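Long-range contact in general stress protein 26 (Bacillus anthracis, PDB 3EC6), which is of unknown function but binds flavin-adenine dinucleotide and belongs to the pyridoxamine 5'-phosphate oxidase family of flavin-binding proteins: residues 78-83 and 116-121. Residues are numbered along the deposited sequence; the frame is centred on the assembly and turned at random.
Sequences IEVEGL and IKINPD. With FAD (flavin-adenine dinucleotide), chain B.
Asp121 and Glu81 meet where antiparallel strands 77-87 and 113-126 pair beside a corner in the second strand. Asp121 CB lies 3.7 Å from Glu81 O, the carbonyl that takes the residue's own N-H in a 2.8 Å bond from Asp121 N. At the tip, Asp121 OD2 comes close to Gly82 CA and, in one of two Leu83 conformers, to CD1. Asp121 OD2 also accepts a hydrogen bond from a water, 2.9 Å away, that donates to Asn119 O and accepts from Leu83 N. That bridge backs up a weak direct bond, Leu83 N to Asn119 O at 3.4 Å, while Asn119 N to Leu83 O is firm at 3.0 Å. At Gly82 the strands close to 4.2 Å between its CA and Pro120 CA, and the absence of a side chain admits a CA-H...O contact to Asn119 O. Deeper in, Val80 CG1, anti to its backbone N (chi1 177°), lies alongside Pro120 CB. Glu79 grips both ribose hydroxyls of the FAD adenosine, Glu79 OE2 2.7 Å from FAD O3B; the second subunit also binds this FAD. Leu83 N thus divides its proton between Asn119 O and water, easing the pairing at the corner of this flavin-binding sheet.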
ATOM      1  N   ILE A  78     -10.121  -6.358  -0.803  1.00  8.34           N
ATOM      2  CA  ILE A  78     -10.107  -6.283  -2.279  1.00  7.47           C
ATOM      3  C   ILE A  78      -8.851  -5.575  -2.785  1.00  7.56           C
ATOM      4  O   ILE A  78      -8.208  -4.784  -2.065  1.00  7.56           O
ATOM      5  CB  ILE A  78     -11.353  -5.581  -2.877  1.00  8.45           C
ATOM      6  CG1 ILE A  78     -11.425  -4.116  -2.428  1.00  9.36           C
ATOM      7  CG2 ILE A  78     -12.673  -6.363  -2.561  1.00  9.15           C
ATOM      8  CD1 ILE A  78     -12.573  -3.369  -3.152  1.00 11.11           C
ATOM      9  N   GLU A  79      -8.512  -5.862  -4.028  1.00  8.26           N
ATOM     10  CA  GLU A  79      -7.466  -5.118  -4.720  1.00  7.85           C
ATOM     11  C   GLU A  79      -8.132  -4.572  -5.959  1.00 10.25           C
ATOM     12  O   GLU A  79      -8.901  -5.285  -6.618  1.00 11.75           O
ATOM     13  CB  GLU A  79      -6.397  -6.056  -5.278  1.00 12.42           C
ATOM     14  CG  GLU A  79      -5.504  -6.665  -4.346  1.00 15.14           C
ATOM     15  CD  GLU A  79      -4.376  -7.356  -5.157  1.00 22.48           C
ATOM     16  OE1 GLU A  79      -3.850  -6.763  -6.144  1.00 22.84           O
ATOM     17  OE2 GLU A  79      -4.036  -8.491  -4.788  1.00 25.39           O
ATOM     18  N   VAL A  80      -7.872  -3.323  -6.270  1.00  8.18           N
ATOM     19  CA  VAL A  80      -8.508  -2.682  -7.434  1.00  9.59           C
ATOM     20  C   VAL A  80      -7.409  -2.135  -8.326  1.00 10.61           C
ATOM     21  O   VAL A  80      -6.501  -1.480  -7.834  1.00 12.28           O
ATOM     22  CB  VAL A  80      -9.428  -1.527  -6.992  1.00  8.47           C
ATOM     23  CG1 VAL A  80     -10.027  -0.822  -8.203  1.00 12.23           C
ATOM     24  CG2 VAL A  80     -10.484  -2.000  -5.924  1.00 11.50           C
ATOM     25  N   GLU A  81      -7.482  -2.455  -9.619  1.00  9.86           N
ATOM     26  CA  GLU A  81      -6.623  -1.846 -10.659  1.00  9.99           C
ATOM     27  C   GLU A  81      -7.491  -1.002 -11.571  1.00  9.39           C
ATOM     28  O   GLU A  81      -8.557  -1.434 -12.003  1.00  9.08           O
ATOM     29  CB  GLU A  81      -5.964  -2.903 -11.549  1.00 11.73           C
ATOM     30  CG  GLU A  81      -5.108  -3.929 -10.806  1.00 16.19           C
ATOM     31  CD  GLU A  81      -4.740  -5.112 -11.682  1.00 22.53           C
ATOM     32  OE1 GLU A  81      -4.977  -5.093 -12.912  1.00 25.57           O
ATOM     33  OE2 GLU A  81      -4.214  -6.092 -11.143  1.00 28.03           O
ATOM     34  N   GLY A  82      -7.071   0.224 -11.837  1.00  7.82           N
ATOM     35  CA  GLY A  82      -7.843   1.050 -12.778  1.00  8.17           C
ATOM     36  C   GLY A  82      -7.113   2.350 -13.051  1.00  8.49           C
ATOM     37  O   GLY A  82      -6.005   2.538 -12.567  1.00 10.31           O
ATOM     38  N   LEU A  83      -7.721   3.201 -13.867  0.50  8.25           N
ATOM     39  CA  LEU A  83      -7.185   4.532 -14.184  0.50  8.75           C
ATOM     40  C   LEU A  83      -7.887   5.606 -13.373  0.50  9.13           C
ATOM     41  O   LEU A  83      -9.096   5.556 -13.154  0.50  9.69           O
ATOM     42  CB  LEU A  83      -7.310   4.822 -15.684  0.50  9.40           C
ATOM     43  CG  LEU A  83      -6.227   4.237 -16.597  0.50 10.30           C
ATOM     44  CD1 LEU A  83      -6.264   2.704 -16.638  0.50 12.01           C
ATOM     45  CD2 LEU A  83      -6.361   4.803 -18.002  0.50 10.85           C
ATOM     46  N   ILE A 116     -10.018  12.334  -6.238  1.00  7.66           N
ATOM     47  CA  ILE A 116      -9.430  11.402  -7.200  1.00  8.27           C
ATOM     48  C   ILE A 116     -10.490  10.320  -7.476  1.00  8.28           C
ATOM     49  O   ILE A 116     -10.996   9.694  -6.557  1.00  9.22           O
ATOM     50  CB  ILE A 116      -8.222  10.764  -6.607  1.00  7.96           C
ATOM     51  CG1 ILE A 116      -7.162  11.809  -6.312  1.00 10.79           C
ATOM     52  CG2 ILE A 116      -7.714   9.702  -7.582  1.00  9.95           C
ATOM     53  CD1 ILE A 116      -5.933  11.218  -5.553  1.00 13.90           C
ATOM     54  N   LYS A 117     -10.853  10.161  -8.756  1.00  8.24           N
ATOM     55  CA  LYS A 117     -11.873   9.233  -9.200  1.00  9.23           C
ATOM     56  C   LYS A 117     -11.156   8.022  -9.755  1.00  9.03           C
ATOM     57  O   LYS A 117     -10.292   8.133 -10.616  1.00  9.89           O
ATOM     58  CB  LYS A 117     -12.711   9.885 -10.314  1.00  8.65           C
ATOM     59  CG  LYS A 117     -13.651   8.885 -10.967  1.00 11.93           C
ATOM     60  CD  LYS A 117     -14.576   9.614 -11.932  1.00 11.77           C
ATOM     61  CE  LYS A 117     -15.455   8.656 -12.706  1.00 20.16           C
ATOM     62  NZ  LYS A 117     -16.265   9.392 -13.716  1.00 23.32           N
ATOM     63  N   ILE A 118     -11.479   6.831  -9.277  1.00  8.90           N
ATOM     64  CA  ILE A 118     -10.761   5.627  -9.737  1.00  9.33           C
ATOM     65  C   ILE A 118     -11.779   4.746 -10.446  1.00 10.20           C
ATOM     66  O   ILE A 118     -12.731   4.222  -9.826  1.00 10.48           O
ATOM     67  CB  ILE A 118     -10.149   4.862  -8.545  1.00  8.27           C
ATOM     68  CG1 ILE A 118      -9.081   5.698  -7.908  1.00 12.07           C
ATOM     69  CG2 ILE A 118      -9.477   3.551  -9.056  1.00  9.38           C
ATOM     70  CD1 ILE A 118      -8.803   5.334  -6.517  1.00 15.81           C
ATOM     71  N   ASN A 119     -11.603   4.615 -11.756  0.50 10.38           N
ATOM     72  CA  ASN A 119     -12.497   3.805 -12.589  0.50 10.95           C
ATOM     73  C   ASN A 119     -11.923   2.415 -12.660  0.50 11.15           C
ATOM     74  O   ASN A 119     -10.877   2.232 -13.264  0.50 10.65           O
ATOM     75  CB  ASN A 119     -12.617   4.360 -14.005  0.50 11.42           C
ATOM     76  CG  ASN A 119     -13.602   5.480 -14.087  0.50 12.82           C
ATOM     77  OD1 ASN A 119     -13.229   6.639 -14.092  0.50 18.68           O
ATOM     78  ND2 ASN A 119     -14.883   5.135 -14.099  0.50 17.34           N
ATOM     79  N   PRO A 120     -12.562   1.447 -12.001  1.00 11.47           N
ATOM     80  CA  PRO A 120     -11.903   0.153 -11.906  1.00 10.35           C
ATOM     81  C   PRO A 120     -11.969  -0.611 -13.245  1.00  8.96           C
ATOM     82  O   PRO A 120     -12.983  -0.568 -13.954  1.00 11.09           O
ATOM     83  CB  PRO A 120     -12.739  -0.608 -10.860  1.00 11.16           C
ATOM     84  CG  PRO A 120     -14.176  -0.024 -11.118  1.00 13.96           C
ATOM     85  CD  PRO A 120     -13.890   1.442 -11.348  1.00 12.99           C
ATOM     86  N   ASP A 121     -10.864  -1.287 -13.553  1.00  6.93           N
ATOM     87  CA  ASP A 121     -10.906  -2.266 -14.648  1.00  8.62           C
ATOM     88  C   ASP A 121     -11.058  -3.630 -14.053  1.00  7.47           C
ATOM     89  O   ASP A 121     -11.779  -4.474 -14.636  1.00  8.36           O
ATOM     90  CB  ASP A 121      -9.616  -2.199 -15.492  1.00  9.39           C
ATOM     91  CG  ASP A 121      -9.571  -0.923 -16.344  1.00 13.92           C
ATOM     92  OD1 ASP A 121     -10.581  -0.584 -16.942  1.00 11.24           O
ATOM     93  OD2 ASP A 121      -8.546  -0.166 -16.320  1.00 22.05           O
TER
HETATM   94  PA  FAD B 139       1.135 -13.576  -6.606  1.00 26.96           P
HETATM   95  O1A FAD B 139       2.437 -13.894  -7.327  1.00 26.85           O
HETATM   96  O2A FAD B 139       0.519 -14.770  -5.900  1.00 34.13           O
HETATM   97  O5B FAD B 139      -0.038 -13.095  -7.645  1.00 25.97           O
HETATM   98  C5B FAD B 139      -1.217 -12.585  -7.070  1.00 28.89           C
HETATM   99  C4B FAD B 139      -1.315 -11.185  -7.640  1.00 32.16           C
HETATM  100  O4B FAD B 139      -1.671 -11.293  -9.034  1.00 35.18           O
HETATM  101  C3B FAD B 139      -2.393 -10.396  -6.903  1.00 33.26           C
HETATM  102  O3B FAD B 139      -1.813  -9.499  -5.956  1.00 30.24           O
HETATM  103  C2B FAD B 139      -3.188  -9.770  -8.048  1.00 35.36           C
HETATM  104  O2B FAD B 139      -2.703  -8.469  -8.336  1.00 37.96           O
HETATM  105  C1B FAD B 139      -2.927 -10.672  -9.256  1.00 37.48           C
HETATM  106  N9A FAD B 139      -3.969 -11.722  -9.383  1.00 42.33           N
HETATM  107  C8A FAD B 139      -4.722 -12.247  -8.357  1.00 44.46           C
HETATM  108  N7A FAD B 139      -5.573 -13.172  -8.867  1.00 46.69           N
HETATM  109  C5A FAD B 139      -5.370 -13.261 -10.195  1.00 44.69           C
HETATM  110  C6A FAD B 139      -5.986 -14.055 -11.160  1.00 45.58           C
HETATM  111  N6A FAD B 139      -7.136 -14.674 -10.852  1.00 46.13           N
HETATM  112  N1A FAD B 139      -5.576 -13.917 -12.476  1.00 46.87           N
HETATM  113  C2A FAD B 139      -4.572 -13.013 -12.816  1.00 47.16           C
HETATM  114  N3A FAD B 139      -3.965 -12.227 -11.841  1.00 45.83           N
HETATM  115  C4A FAD B 139      -4.363 -12.356 -10.543  1.00 43.99           C
HETATM  116  N1  FAD B 139       2.601 -13.335   1.321  1.00 11.23           N
HETATM  117  C2  FAD B 139       3.932 -13.676   1.444  1.00 11.46           C
HETATM  118  O2  FAD B 139       4.398 -14.335   0.509  1.00 12.36           O
HETATM  119  N3  FAD B 139       4.687 -13.256   2.514  1.00 10.74           N
HETATM  120  C4  FAD B 139       4.115 -12.516   3.527  1.00 10.94           C
HETATM  121  O4  FAD B 139       4.819 -12.139   4.508  1.00 11.66           O
HETATM  122  C4X FAD B 139       2.740 -12.212   3.461  1.00  9.21           C
HETATM  123  N5  FAD B 139       2.162 -11.482   4.487  1.00  9.25           N
HETATM  124  C5X FAD B 139       0.806 -11.196   4.406  1.00  9.39           C
HETATM  125  C6  FAD B 139       0.244 -10.474   5.476  1.00 10.34           C
HETATM  126  C7  FAD B 139      -1.115 -10.157   5.375  1.00 11.03           C
HETATM  127  C7M FAD B 139      -1.736  -9.392   6.519  1.00 12.62           C
HETATM  128  C8  FAD B 139      -1.881 -10.545   4.254  1.00 12.23           C
HETATM  129  C8M FAD B 139      -3.353 -10.190   4.110  1.00 14.67           C
HETATM  130  C9  FAD B 139      -1.290 -11.218   3.177  1.00  9.94           C
HETATM  131  C9A FAD B 139       0.073 -11.563   3.262  1.00  9.04           C
HETATM  132  N10 FAD B 139       0.673 -12.254   2.216  1.00  9.82           N
HETATM  133  C10 FAD B 139       2.018 -12.602   2.333  1.00  9.02           C
HETATM  134  C1' FAD B 139      -0.005 -12.570   0.924  1.00 10.22           C
HETATM  135  C2' FAD B 139       0.281 -11.553  -0.192  1.00  9.39           C
HETATM  136  O2' FAD B 139      -0.150 -10.242   0.186  1.00  9.86           O
HETATM  137  C3' FAD B 139      -0.539 -11.965  -1.417  1.00 13.92           C
HETATM  138  O3' FAD B 139      -0.146 -13.311  -1.738  1.00 18.61           O
HETATM  139  C4' FAD B 139      -0.289 -11.041  -2.601  1.00 17.57           C
HETATM  140  O4' FAD B 139      -1.261 -11.254  -3.675  1.00 18.19           O
HETATM  141  C5' FAD B 139       1.130 -11.256  -3.156  1.00 19.01           C
HETATM  142  O5' FAD B 139       1.307 -10.427  -4.296  1.00 22.44           O
HETATM  143  P   FAD B 139       2.102 -11.122  -5.513  1.00 26.34           P
HETATM  144  O1P FAD B 139       2.001 -10.281  -6.781  1.00 31.03           O
HETATM  145  O2P FAD B 139       3.474 -11.588  -5.117  1.00 22.94           O
HETATM  146  O3P FAD B 139       1.125 -12.389  -5.582  1.00 28.94           O
HETATM  147  O   HOH W   1     -10.062   2.310 -15.815  1.00 12.49           O
HETATM  148  O   HOH W   2     -10.957   7.918 -13.924  1.00 17.32           O